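Local structure of uncharacterized protein (Bacteroides eggerthii, 4FTD) at residues K31-G35 against F46-D50; M75-A81 against M103-K107; D132-T138 against V150-T155; D247-N252 against M298-R304; G337-P342 against L354-Q360. The protein is of unknown function, but its six-bladed beta-propeller joined to an immunoglobulin-like domain is consistent with a part in carbohydrate metabolism. All blocks are in the same frame, centred on the assembly; numbering follows the deposited sequence.

Contact 1 of 5, residues K31-G35 against F46-D50; sequences KVVEG and FPRLD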
# COMPACT_ATOMS: atom_id res chain seq x y z
N LYS A 31 22.09 -24.22 22.51
CA LYS A 31 22.12 -22.77 22.70
C LYS A 31 21.90 -22.42 24.17
O LYS A 31 20.91 -22.84 24.77
CB LYS A 31 21.05 -22.08 21.84
CG LYS A 31 21.24 -22.28 20.36
CD LYS A 31 20.22 -21.49 19.54
CE LYS A 31 20.51 -21.57 18.05
NZ LYS A 31 19.49 -20.78 17.31
N VAL A 32 22.82 -21.65 24.73
CA VAL A 32 22.76 -21.20 26.12
C VAL A 32 22.00 -19.88 26.05
O VAL A 32 22.40 -19.00 25.31
CB VAL A 32 24.16 -20.94 26.70
CG1 VAL A 32 24.02 -20.44 28.12
CG2 VAL A 32 25.05 -22.20 26.56
N VAL A 33 20.92 -19.75 26.82
CA VAL A 33 20.03 -18.58 26.82
C VAL A 33 19.86 -18.07 28.26
O VAL A 33 19.45 -18.79 29.15
CB VAL A 33 18.65 -18.90 26.24
CG1 VAL A 33 17.79 -17.64 26.23
CG2 VAL A 33 18.80 -19.43 24.82
N GLU A 34 20.22 -16.81 28.47
CA GLU A 34 20.21 -16.18 29.77
C GLU A 34 18.78 -15.75 30.14
O GLU A 34 18.03 -15.24 29.29
CB GLU A 34 21.16 -14.96 29.73
CG GLU A 34 21.60 -14.43 31.08
CD GLU A 34 22.69 -15.27 31.74
OE1 GLU A 34 23.62 -15.68 31.03
OE2 GLU A 34 22.62 -15.51 32.98
N GLY A 35 18.40 -15.95 31.39
CA GLY A 35 17.10 -15.53 31.90
C GLY A 35 17.15 -14.17 32.58
O GLY A 35 18.22 -13.74 33.02
N PHE A 46 12.82 -15.46 29.56
CA PHE A 46 13.89 -15.69 28.60
C PHE A 46 13.50 -15.12 27.26
O PHE A 46 12.31 -15.01 26.98
CB PHE A 46 14.10 -17.21 28.40
CG PHE A 46 14.53 -17.92 29.64
CD1 PHE A 46 13.58 -18.44 30.52
CD2 PHE A 46 15.88 -18.07 29.93
CE1 PHE A 46 13.97 -19.10 31.68
CE2 PHE A 46 16.28 -18.71 31.10
CZ PHE A 46 15.33 -19.23 31.96
N PRO A 47 14.48 -14.81 26.41
CA PRO A 47 14.11 -14.53 25.02
C PRO A 47 13.37 -15.73 24.41
O PRO A 47 13.49 -16.87 24.89
CB PRO A 47 15.44 -14.28 24.31
CG PRO A 47 16.51 -14.44 25.32
CD PRO A 47 15.91 -14.65 26.68
N ARG A 48 12.56 -15.48 23.40
CA ARG A 48 11.78 -16.53 22.78
C ARG A 48 12.74 -17.55 22.16
O ARG A 48 13.76 -17.19 21.60
CB ARG A 48 10.83 -15.96 21.72
CG ARG A 48 9.78 -15.02 22.30
CD ARG A 48 8.98 -14.30 21.24
NE ARG A 48 7.82 -13.65 21.86
CZ ARG A 48 6.68 -14.27 22.19
NH1 ARG A 48 6.46 -15.57 21.94
NH2 ARG A 48 5.71 -13.57 22.77
N LEU A 49 12.41 -18.83 22.28
CA LEU A 49 13.27 -19.90 21.80
C LEU A 49 12.80 -20.44 20.46
O LEU A 49 11.59 -20.38 20.11
CB LEU A 49 13.31 -21.03 22.84
CG LEU A 49 13.69 -20.65 24.27
CD1 LEU A 49 13.80 -21.92 25.13
CD2 LEU A 49 15.00 -19.88 24.27
N ASP A 50 13.74 -21.03 19.72
CA ASP A 50 13.42 -21.63 18.43
C ASP A 50 12.36 -22.68 18.64
O ASP A 50 12.44 -23.45 19.58
CB ASP A 50 14.64 -22.31 17.80
CG ASP A 50 15.76 -21.37 17.58
OD1 ASP A 50 15.47 -20.20 17.30
OD2 ASP A 50 16.94 -21.80 17.70

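Contact 2 of 5, residues M75-A81 against M103-K107; sequences MDYSMDA and MKVRK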
# COMPACT_ATOMS: atom_id res chain seq x y z
N MSE A 75 13.84 -29.36 33.40
CA MSE A 75 12.44 -28.94 33.52
C MSE A 75 11.66 -29.32 32.26
O MSE A 75 12.19 -29.24 31.15
CB MSE A 75 12.38 -27.42 33.76
CG MSE A 75 12.99 -27.03 35.11
SE MSE A 75 12.85 -25.12 35.45
CE MSE A 75 10.86 -25.06 36.01
N ASP A 76 10.40 -29.69 32.44
CA ASP A 76 9.53 -30.13 31.34
C ASP A 76 8.60 -28.99 30.95
O ASP A 76 7.64 -28.66 31.67
CB ASP A 76 8.72 -31.36 31.79
CG ASP A 76 7.84 -31.94 30.67
OD1 ASP A 76 7.78 -31.41 29.53
OD2 ASP A 76 7.18 -32.94 30.95
N TYR A 77 8.91 -28.36 29.82
CA TYR A 77 8.09 -27.30 29.24
C TYR A 77 7.35 -27.77 27.97
O TYR A 77 7.09 -26.98 27.07
CB TYR A 77 8.98 -26.08 28.94
CG TYR A 77 9.17 -25.21 30.16
CD1 TYR A 77 10.17 -25.49 31.08
CD2 TYR A 77 8.29 -24.18 30.44
CE1 TYR A 77 10.32 -24.71 32.21
CE2 TYR A 77 8.44 -23.40 31.57
CZ TYR A 77 9.46 -23.68 32.46
OH TYR A 77 9.64 -22.90 33.58
N SER A 78 7.04 -29.06 27.89
CA SER A 78 6.25 -29.61 26.80
C SER A 78 5.02 -28.72 26.53
O SER A 78 4.31 -28.32 27.46
CB SER A 78 5.79 -31.03 27.14
OG SER A 78 6.88 -31.91 27.16
N MSE A 79 4.84 -28.39 25.26
CA MSE A 79 3.72 -27.60 24.77
C MSE A 79 3.23 -28.28 23.50
O MSE A 79 4.04 -28.82 22.76
CB MSE A 79 4.22 -26.21 24.36
CG MSE A 79 4.34 -25.22 25.45
SE MSE A 79 5.31 -23.66 24.83
CE MSE A 79 7.14 -24.20 25.37
N ASP A 80 1.93 -28.23 23.23
CA ASP A 80 1.44 -28.67 21.91
C ASP A 80 1.82 -27.63 20.83
O ASP A 80 2.13 -26.48 21.14
CB ASP A 80 -0.06 -28.95 21.92
CG ASP A 80 -0.87 -27.81 22.46
OD1 ASP A 80 -0.58 -26.64 22.10
OD2 ASP A 80 -1.79 -28.07 23.25
N ALA A 81 1.78 -28.03 19.56
CA ALA A 81 2.16 -27.14 18.45
C ALA A 81 1.37 -25.81 18.43
O ALA A 81 1.88 -24.81 17.94
CB ALA A 81 2.03 -27.86 17.11
N MSE A 103 8.38 -19.32 36.19
CA MSE A 103 9.31 -19.30 35.07
C MSE A 103 8.59 -19.54 33.76
O MSE A 103 8.04 -20.62 33.55
CB MSE A 103 10.42 -20.33 35.29
CG MSE A 103 11.44 -20.33 34.16
SE MSE A 103 13.02 -21.40 34.58
CE MSE A 103 13.18 -22.48 32.87
N LYS A 104 8.64 -18.54 32.87
CA LYS A 104 7.93 -18.59 31.59
C LYS A 104 8.91 -18.83 30.44
O LYS A 104 9.93 -18.14 30.33
CB LYS A 104 7.17 -17.28 31.34
CG LYS A 104 6.25 -17.31 30.11
CD LYS A 104 5.70 -15.92 29.80
CE LYS A 104 4.73 -15.45 30.87
NZ LYS A 104 4.17 -14.12 30.51
N VAL A 105 8.60 -19.84 29.62
CA VAL A 105 9.36 -20.14 28.41
C VAL A 105 8.40 -19.92 27.22
O VAL A 105 7.26 -20.38 27.25
CB VAL A 105 9.95 -21.56 28.40
CG1 VAL A 105 10.57 -21.85 27.04
CG2 VAL A 105 11.00 -21.73 29.50
N ARG A 106 8.91 -19.23 26.19
CA ARG A 106 8.15 -18.81 25.02
C ARG A 106 8.80 -19.22 23.70
O ARG A 106 10.03 -19.23 23.61
CB ARG A 106 8.04 -17.29 25.05
CG ARG A 106 7.30 -16.77 26.27
CD ARG A 106 7.27 -15.27 26.29
NE ARG A 106 8.61 -14.72 26.50
CZ ARG A 106 9.04 -13.55 26.05
NH1 ARG A 106 8.26 -12.77 25.33
NH2 ARG A 106 10.29 -13.15 26.30
N LYS A 107 7.96 -19.58 22.71
CA LYS A 107 8.40 -19.94 21.36
C LYS A 107 8.49 -18.66 20.55
O LYS A 107 7.70 -17.72 20.74
CB LYS A 107 7.40 -20.85 20.61
CG LYS A 107 7.22 -22.28 21.13
CD LYS A 107 6.10 -23.02 20.40
CE LYS A 107 5.84 -24.38 21.03
NZ LYS A 107 4.75 -25.14 20.35
O HOH W 1 5.40 -27.54 20.68

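Contact 3 of 5, residues D132-T138 against V150-T155; sequences DFATNYT and VVSRPT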
# COMPACT_ATOMS: atom_id res chain seq x y z
N ASP A 132 1.92 23.41 -7.18
CA ASP A 132 1.02 23.10 -8.36
C ASP A 132 -0.27 22.40 -8.01
O ASP A 132 -1.29 22.59 -8.66
CB ASP A 132 1.76 22.36 -9.44
CG ASP A 132 2.89 23.19 -10.01
OD1 ASP A 132 2.76 24.42 -10.15
OD2 ASP A 132 3.92 22.60 -10.33
N PHE A 133 -0.23 21.65 -6.92
CA PHE A 133 -1.42 21.04 -6.35
C PHE A 133 -2.31 21.92 -5.50
O PHE A 133 -3.25 21.41 -4.93
CB PHE A 133 -1.05 19.75 -5.56
CG PHE A 133 -0.87 18.57 -6.43
CD1 PHE A 133 -1.96 18.01 -7.02
CD2 PHE A 133 0.38 18.02 -6.64
CE1 PHE A 133 -1.84 16.93 -7.85
CE2 PHE A 133 0.54 16.94 -7.47
CZ PHE A 133 -0.59 16.39 -8.08
N ALA A 134 -2.03 23.20 -5.40
CA ALA A 134 -2.88 24.10 -4.68
C ALA A 134 -4.02 24.59 -5.56
O ALA A 134 -4.88 25.23 -5.05
CB ALA A 134 -2.09 25.27 -4.13
N THR A 135 -4.04 24.29 -6.86
CA THR A 135 -5.17 24.72 -7.74
C THR A 135 -5.71 23.55 -8.47
O THR A 135 -5.10 22.51 -8.49
CB THR A 135 -4.77 25.80 -8.77
OG1 THR A 135 -4.15 25.22 -9.92
CG2 THR A 135 -3.83 26.84 -8.14
N ASN A 136 -6.86 23.72 -9.10
CA ASN A 136 -7.40 22.63 -9.89
C ASN A 136 -6.79 22.54 -11.29
O ASN A 136 -7.30 21.85 -12.15
CB ASN A 136 -8.91 22.67 -9.89
CG ASN A 136 -9.47 23.83 -10.64
OD1 ASN A 136 -8.75 24.61 -11.26
ND2 ASN A 136 -10.79 23.93 -10.61
N TYR A 137 -5.71 23.28 -11.54
CA TYR A 137 -4.96 23.12 -12.81
C TYR A 137 -4.03 21.91 -12.80
O TYR A 137 -3.47 21.57 -13.81
CB TYR A 137 -4.23 24.42 -13.19
CG TYR A 137 -5.20 25.37 -13.84
CD1 TYR A 137 -6.14 26.03 -13.06
CD2 TYR A 137 -5.25 25.55 -15.21
CE1 TYR A 137 -7.07 26.89 -13.63
CE2 TYR A 137 -6.18 26.40 -15.80
CZ TYR A 137 -7.11 27.05 -15.00
OH TYR A 137 -8.03 27.93 -15.53
N THR A 138 -3.89 21.24 -11.66
CA THR A 138 -3.16 19.97 -11.59
C THR A 138 -4.09 18.99 -10.90
O THR A 138 -4.48 19.21 -9.76
CB THR A 138 -1.87 20.08 -10.72
OG1 THR A 138 -0.97 21.02 -11.28
CG2 THR A 138 -1.18 18.71 -10.59
N VAL A 150 4.06 15.13 -11.95
CA VAL A 150 3.05 16.10 -11.63
C VAL A 150 2.48 16.60 -12.95
O VAL A 150 3.22 17.10 -13.78
CB VAL A 150 3.62 17.28 -10.83
CG1 VAL A 150 2.47 18.23 -10.54
CG2 VAL A 150 4.30 16.74 -9.57
N VAL A 151 1.17 16.36 -13.19
CA VAL A 151 0.58 16.67 -14.50
C VAL A 151 -0.03 18.07 -14.35
O VAL A 151 -1.23 18.26 -14.28
CB VAL A 151 -0.45 15.63 -14.98
CG1 VAL A 151 -0.92 15.97 -16.40
CG2 VAL A 151 0.14 14.23 -14.89
N SER A 152 0.86 19.05 -14.29
CA SER A 152 0.43 20.42 -14.12
C SER A 152 0.14 21.12 -15.45
O SER A 152 0.89 21.01 -16.39
CB SER A 152 1.49 21.22 -13.35
OG SER A 152 2.75 21.10 -13.96
N ARG A 153 -1.02 21.75 -15.53
CA ARG A 153 -1.34 22.63 -16.63
C ARG A 153 -0.87 24.02 -16.16
O ARG A 153 -1.02 24.37 -14.99
CB ARG A 153 -2.84 22.66 -16.90
CG ARG A 153 -3.35 21.41 -17.63
CD ARG A 153 -4.81 21.63 -18.00
NE ARG A 153 -5.60 21.47 -16.78
CZ ARG A 153 -6.66 22.20 -16.42
NH1 ARG A 153 -7.09 23.23 -17.12
NH2 ARG A 153 -7.27 21.91 -15.27
N PRO A 154 -0.27 24.80 -17.06
CA PRO A 154 0.35 26.04 -16.64
C PRO A 154 -0.65 27.12 -16.20
O PRO A 154 -1.56 27.43 -16.91
CB PRO A 154 1.12 26.49 -17.87
CG PRO A 154 0.56 25.72 -19.02
CD PRO A 154 -0.02 24.47 -18.47
N THR A 155 -0.41 27.73 -15.06
CA THR A 155 -1.32 28.74 -14.55
C THR A 155 -0.58 29.67 -13.62
O THR A 155 0.53 29.34 -13.16
CB THR A 155 -2.59 28.08 -13.90
OG1 THR A 155 -3.53 29.10 -13.72
CG2 THR A 155 -2.34 27.44 -12.56
O HOH W 2 -9.09 23.59 -14.04
O HOH W 3 -5.73 19.36 -14.93
O HOH W 4 -0.94 23.61 -12.32

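Contact 4 of 5, residues D247-N252 against M298-R304; sequences DNASYN and MVTNVYR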
# COMPACT_ATOMS: atom_id res chain seq x y z
N ASP A 247 -11.43 12.93 -17.68
CA ASP A 247 -11.42 13.44 -16.33
C ASP A 247 -10.69 12.53 -15.35
O ASP A 247 -10.16 13.00 -14.39
CB ASP A 247 -12.86 13.59 -15.80
CG ASP A 247 -13.54 14.83 -16.36
OD1 ASP A 247 -13.03 15.94 -16.05
OD2 ASP A 247 -14.56 14.71 -17.05
N ASN A 248 -10.75 11.22 -15.62
CA ASN A 248 -10.16 10.16 -14.82
C ASN A 248 -9.45 9.23 -15.80
O ASN A 248 -9.70 9.29 -16.99
CB ASN A 248 -11.19 9.39 -13.96
CG ASN A 248 -12.29 8.75 -14.78
OD1 ASN A 248 -12.03 7.75 -15.48
ND2 ASN A 248 -13.52 9.29 -14.69
N ALA A 249 -8.49 8.46 -15.30
CA ALA A 249 -7.83 7.45 -16.08
C ALA A 249 -7.28 6.38 -15.17
O ALA A 249 -6.78 6.68 -14.08
CB ALA A 249 -6.73 8.03 -16.92
N SER A 250 -7.45 5.13 -15.58
CA SER A 250 -6.78 4.00 -14.86
C SER A 250 -5.90 3.24 -15.85
O SER A 250 -6.38 2.50 -16.70
CB SER A 250 -7.79 3.11 -14.19
OG SER A 250 -8.77 3.84 -13.49
N TYR A 251 -4.61 3.57 -15.82
CA TYR A 251 -3.63 2.95 -16.67
C TYR A 251 -3.20 1.62 -16.03
O TYR A 251 -2.66 1.62 -14.94
CB TYR A 251 -2.43 3.87 -16.82
CG TYR A 251 -2.67 5.16 -17.57
CD1 TYR A 251 -3.23 6.33 -16.93
CD2 TYR A 251 -2.25 5.28 -18.91
CE1 TYR A 251 -3.41 7.51 -17.69
CE2 TYR A 251 -2.42 6.46 -19.64
CZ TYR A 251 -2.96 7.57 -19.06
OH TYR A 251 -3.09 8.71 -19.86
N ASN A 252 -3.49 0.52 -16.72
CA ASN A 252 -3.13 -0.84 -16.29
C ASN A 252 -2.18 -1.43 -17.36
O ASN A 252 -2.62 -1.97 -18.32
CB ASN A 252 -4.40 -1.69 -16.19
CG ASN A 252 -5.30 -1.23 -15.07
OD1 ASN A 252 -5.08 -1.58 -13.91
ND2 ASN A 252 -6.27 -0.39 -15.40
N MSE A 298 -17.47 11.23 -11.94
CA MSE A 298 -16.24 11.45 -12.70
C MSE A 298 -14.95 11.03 -11.97
O MSE A 298 -13.90 10.94 -12.63
CB MSE A 298 -16.11 12.91 -13.05
CG MSE A 298 -16.04 13.82 -11.80
SE MSE A 298 -15.59 15.59 -12.34
CE MSE A 298 -13.72 15.37 -12.64
N VAL A 299 -15.02 10.86 -10.63
CA VAL A 299 -13.90 10.42 -9.78
C VAL A 299 -14.09 8.94 -9.49
O VAL A 299 -14.78 8.55 -8.55
CB VAL A 299 -13.74 11.24 -8.48
CG1 VAL A 299 -12.41 10.89 -7.75
CG2 VAL A 299 -13.83 12.74 -8.83
N THR A 300 -13.47 8.12 -10.33
CA THR A 300 -13.66 6.65 -10.32
C THR A 300 -12.45 6.02 -11.00
O THR A 300 -11.77 6.67 -11.82
CB THR A 300 -14.96 6.25 -11.05
OG1 THR A 300 -15.20 4.85 -10.96
CG2 THR A 300 -14.93 6.72 -12.52
N ASN A 301 -12.16 4.77 -10.65
CA ASN A 301 -11.02 4.06 -11.15
C ASN A 301 -11.27 2.59 -11.19
O ASN A 301 -12.04 2.09 -10.40
CB ASN A 301 -9.80 4.26 -10.24
CG ASN A 301 -9.26 5.69 -10.21
OD1 ASN A 301 -9.51 6.40 -9.26
ND2 ASN A 301 -8.50 6.11 -11.23
N VAL A 302 -10.54 1.93 -12.06
CA VAL A 302 -10.59 0.49 -12.34
C VAL A 302 -9.13 -0.01 -12.45
O VAL A 302 -8.43 0.30 -13.43
CB VAL A 302 -11.38 0.16 -13.65
CG1 VAL A 302 -11.37 -1.35 -13.91
CG2 VAL A 302 -12.85 0.63 -13.59
N TYR A 303 -8.68 -0.80 -11.47
CA TYR A 303 -7.30 -1.29 -11.42
C TYR A 303 -7.21 -2.80 -11.25
O TYR A 303 -7.88 -3.42 -10.39
CB TYR A 303 -6.47 -0.59 -10.31
CG TYR A 303 -6.07 0.84 -10.64
CD1 TYR A 303 -5.20 1.11 -11.67
CD2 TYR A 303 -6.52 1.89 -9.90
CE1 TYR A 303 -4.85 2.40 -12.02
CE2 TYR A 303 -6.19 3.18 -10.22
CZ TYR A 303 -5.34 3.45 -11.27
OH TYR A 303 -5.03 4.75 -11.55
N ARG A 304 -6.39 -3.39 -12.11
CA ARG A 304 -6.14 -4.83 -12.16
C ARG A 304 -5.58 -5.37 -10.85
O ARG A 304 -4.74 -4.76 -10.26
CB ARG A 304 -5.17 -5.14 -13.30
CG ARG A 304 -5.07 -6.60 -13.67
CD ARG A 304 -4.29 -6.77 -14.96
NE ARG A 304 -4.09 -8.18 -15.25
CZ ARG A 304 -3.26 -8.67 -16.17
NH1 ARG A 304 -2.51 -7.87 -16.94
NH2 ARG A 304 -3.17 -9.99 -16.33
O HOH W 5 -10.51 5.60 -14.43
O HOH W 6 -8.23 9.07 -12.15
O HOH W 7 -3.39 5.19 -13.54
O HOH W 8 -2.14 -5.32 -17.69

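Contact 5 of 5, residues G337-P342 against L354-Q360; sequences GEAVAP and LVCTAGQ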
# COMPACT_ATOMS: atom_id res chain seq x y z
N GLY A 337 -16.42 5.15 1.82
CA GLY A 337 -15.84 6.44 2.28
C GLY A 337 -15.14 7.28 1.19
O GLY A 337 -14.23 8.09 1.50
N GLU A 338 -15.59 7.12 -0.06
CA GLU A 338 -15.08 7.78 -1.25
C GLU A 338 -13.65 7.33 -1.62
O GLU A 338 -12.92 8.10 -2.25
CB GLU A 338 -15.13 9.32 -1.16
CG GLU A 338 -16.51 9.87 -0.72
CD GLU A 338 -16.61 11.39 -0.89
OE1 GLU A 338 -15.76 12.00 -1.59
OE2 GLU A 338 -17.54 11.96 -0.31
N ALA A 339 -13.29 6.10 -1.22
CA ALA A 339 -12.06 5.44 -1.61
C ALA A 339 -12.08 5.28 -3.13
O ALA A 339 -13.02 4.75 -3.72
CB ALA A 339 -11.90 4.09 -0.95
N VAL A 340 -11.04 5.80 -3.74
CA VAL A 340 -10.81 5.72 -5.17
C VAL A 340 -9.36 5.23 -5.39
O VAL A 340 -8.62 4.97 -4.44
CB VAL A 340 -11.10 7.08 -5.91
CG1 VAL A 340 -12.58 7.48 -5.73
CG2 VAL A 340 -10.19 8.22 -5.47
N ALA A 341 -9.01 5.01 -6.64
CA ALA A 341 -7.72 4.44 -7.04
C ALA A 341 -7.31 3.15 -6.24
O ALA A 341 -6.23 3.08 -5.72
CB ALA A 341 -6.64 5.52 -6.95
N PRO A 342 -8.20 2.14 -6.17
CA PRO A 342 -7.95 0.91 -5.38
C PRO A 342 -6.89 -0.01 -5.97
O PRO A 342 -7.10 -0.58 -7.06
CB PRO A 342 -9.33 0.21 -5.37
CG PRO A 342 -9.97 0.67 -6.63
CD PRO A 342 -9.47 2.05 -6.89
N LEU A 354 -4.60 -0.42 -1.03
CA LEU A 354 -4.17 0.97 -0.99
C LEU A 354 -5.26 1.77 -1.70
O LEU A 354 -5.65 1.42 -2.83
CB LEU A 354 -2.82 1.14 -1.69
CG LEU A 354 -2.30 2.57 -1.91
CD1 LEU A 354 -2.12 3.33 -0.60
CD2 LEU A 354 -1.00 2.51 -2.73
N VAL A 355 -5.80 2.78 -1.02
CA VAL A 355 -6.80 3.66 -1.63
C VAL A 355 -6.50 5.08 -1.25
O VAL A 355 -5.68 5.32 -0.33
CB VAL A 355 -8.25 3.32 -1.21
CG1 VAL A 355 -8.63 1.91 -1.63
CG2 VAL A 355 -8.47 3.54 0.28
N CYS A 356 -7.08 6.04 -1.98
CA CYS A 356 -7.09 7.43 -1.51
C CYS A 356 -8.52 7.88 -1.43
O CYS A 356 -9.27 7.71 -2.41
CB CYS A 356 -6.28 8.37 -2.41
SG CYS A 356 -6.07 10.03 -1.73
N THR A 357 -8.94 8.45 -0.30
CA THR A 357 -10.33 8.92 -0.23
C THR A 357 -10.37 10.32 -0.91
O THR A 357 -9.49 11.13 -0.67
CB THR A 357 -10.89 8.90 1.20
OG1 THR A 357 -10.05 9.74 1.96
CG2 THR A 357 -10.95 7.42 1.81
N ALA A 358 -11.38 10.58 -1.74
CA ALA A 358 -11.40 11.74 -2.65
C ALA A 358 -11.89 13.05 -2.06
O ALA A 358 -11.22 14.11 -2.14
CB ALA A 358 -12.20 11.39 -3.90
N GLY A 359 -13.08 13.03 -1.46
CA GLY A 359 -13.67 14.27 -1.00
C GLY A 359 -14.27 15.11 -2.12
O GLY A 359 -13.89 16.26 -2.30
N GLN A 360 -15.24 14.54 -2.82
CA GLN A 360 -15.90 15.17 -3.98
C GLN A 360 -17.15 15.85 -3.51
O GLN A 360 -18.05 15.17 -3.02
CB GLN A 360 -16.24 14.11 -5.04
CG GLN A 360 -16.97 14.60 -6.30
CD GLN A 360 -16.12 15.51 -7.16
OE1 GLN A 360 -14.93 15.59 -7.00
NE2 GLN A 360 -16.75 16.22 -8.08
O HOH W 9 -19.22 13.35 -1.53

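Contact 1 of 5, residues K31-G35 against F46-D50
The two backbones come nearest at Gly35 and Phe46, CA to CA 4.6 Å, and spread apart from there, since residues 31-35 and 46-50 run in nearly opposite directions, 153° apart. The pair lies in the N-terminal, immunoglobulin-like domain, where strand 31-38 meets the loop that follows strand 43-45. With the chains open like a V, side chains bridge their growing separation. At the narrow end a residue without a side chain suits the place of Gly35, because its CA sits 3.4 Å from CE2 of the Phe46 ring; the carbonyl oxygen of Val33 comes to the edge of that ring. Val33 carries the middle. Its CG1, anti to the backbone N (chi1 -178°), points at the Pro47 ring, 3.6 Å from CD, while its other branch, CG2, lies 3.9 Å from Leu49 CD2. A beta-branched residue thus serves two apolar neighbours at once, and Leu49 continues inward onto Val105 of strand 98-106. At the wide end a long side chain suits the distance: Lys31, extended beyond CG, crosses Asp50 at about a right angle. The two carboxylate oxygens have separate partners, OD1 pairing with Arg108, whereas Lys31 NZ forms a salt bridge to the syn lone pair of Asp50 OD2 at 2.8 Å.

Contact 2 of 5, residues M75-A81 against M103-K107
Tyr77 lies against Val105 and Met103, its hydroxyl donating to the carbonyl oxygen of Met103 (OH to O 2.8 Å). That oxygen sits in the plane of the ring at its edge, although the hydroxyl stands above the carbonyl plane. Val105 CG2 is over the middle of one ring face, 3.7 Å from the centroid, a CH-pi contact that suits a compact branched side chain. The flexible selenomethionine Met103 crosses the tyrosine at about a right angle, and its CE lies 3.7 Å from both Tyr77 CE1 and Met75 SE. Farther along, Lys107 and Met79 lie alongside each other, pointing opposite ways, CE 3.9 Å from SE. The straight lysine chain carries NZ to the backbone oxygen of Asp80 (3.0 Å), and a water links NZ to Met79 O; a weak bond to Thr83 O adds to this grip on the loop. In the next shell, backbone bonds from Met75 to Leu58 and from Tyr77 to Phe55 hold the backbone that carries the ring, while an Asx turn, Ser78 N to Asp76 OD1, folds the chain around Tyr77 itself. Strand 98-106 is thereby faced by residues 75-81 and by strand 58-64, an arrangement consistent with the two-layered core of an immunoglobulin-like sandwich.

Contact 3 of 5, residues D132-T138 against V150-T155
The Tyr137 ring is held between Arg153 and Thr155: the guanidinium lies flat on one face, centres 4.5 Å apart and planes at 25°, and Thr155 CB makes a CH-pi contact with the other, 4.1 Å from the centroid. The site is the start of a four-stranded propeller blade, where the turn leading into strand 138-143 meets the end of strand 147-152. Two waters lie in plane at the guanidinium edge, accepting from NE and NH2, and Tyr190 offers the arginine a further cation-pi partner. A bend at chi3 (-76°) turns the group back over the ring. The turn is preformed: Thr135 OG1 accepts from Tyr137 N in an ST turn within a type I beta turn. It presents Tyr137 O to Arg153 N at 3.0 Å. Deeper in, Thr138 CG2 meets Val150 CG1 at 3.7 Å, beside the less well ordered Phe133 ring. Threonine suits a place that is apolar on one branch and polar on the other: its OG1 and Arg153 O share a water, 2.8 Å from each.

Contact 4 of 5, residues D247-N252 against M298-R304
Ser250 OG is gripped by several groups: Val302 N donates to it at 3.0 Å, nearly straight (169°), Asn301 ND2 donates at 3.2 Å, and a water lies 2.6 Å away. The strands 250-252 and 300-304 run almost parallel, axes 6.6 Å apart, as the first strands of successive propeller blades. Short polar side chains fill the interval. The amide of Asn252 acts like a peptide group, giving ND2 to Val302 O at 3.0 Å and receiving Arg304 N on OD1 at 2.9 Å; two bonds fix its rotation. Asn248, with CG between its backbone N and carbonyl carbon (chi1 59°), sends ND2 to Met298 O at 2.7 Å, while its OD1 takes Gly264 N. Tyr303 lies with one face against Ser250 CB, 4.0 Å from the ring centroid. Met298 closes the end, its CE beside Asp247 OD1, whose charge is paired with Arg244. Serine and asparagine side chains with bridging waters thus satisfy backbone groups at a blade boundary where the main chains themselves stand apart.

Contact 5 of 5, residues G337-P342 against L354-Q360
A short antiparallel pairing of strands 339-340 and 350-357 within a propeller blade is fixed at Val340 and Cys356, a hydrogen-bonded pair: Val340 N to Cys356 O 2.9 Å, and Cys356 N to Val340 O 3.1 Å. Next to it Ala339 faces Thr357 in a non-hydrogen-bonded pair, CA to CA 4.1 Å, and alanine's small CB packs 3.7 Å from Val355 CG2. Ahead of the strand, Glu338 uses both backbone and side chain: its O accepts from Ala358 N at 3.0 Å, and its carboxylate accepts from backbone N-H groups just beyond the partner strand. The outstretched side chain brings OE1 to Gln360 N, met on the syn lone pair at 2.9 Å, and to Gly359 N in a weak, bent bond; OE2 goes to Ser364. The backbone angles of Gly359 (phi 77°, psi 60°) leave a side chain no room beside the carbonyl before it, which suits glycine. The chain turns a corner at Ala341. There it meets Asn301 and Tyr303 of strand 300-304, while Val340 and Cys356 touch Ala412 of strand 412-420, so the pair borders strands of two other blades.

Overall arrangement
From the N terminus the five contacts follow in series; none nests within or crosses another. Contact 1 closes a loop of 10 residues and contact 2 one of 21, both in the immunoglobulin-like domain, where they touch: Arg48 NH1 meets Lys107 O at 2.8 Å. The chain then enters the propeller. Contact 3, with 11 residues between its segments, lies about 58 Å from contact 1, centre to centre. Contact 4 encloses 45 residues, including the remaining three strands of a blade, and so joins neighbouring blades. Contact 5 closes an 11-residue loop inside the next one and touches contact 4 through a weak bond of Asn301 to Ala341. Finally the C-terminal Asp453 returns to pair with Arg106 of contact 2.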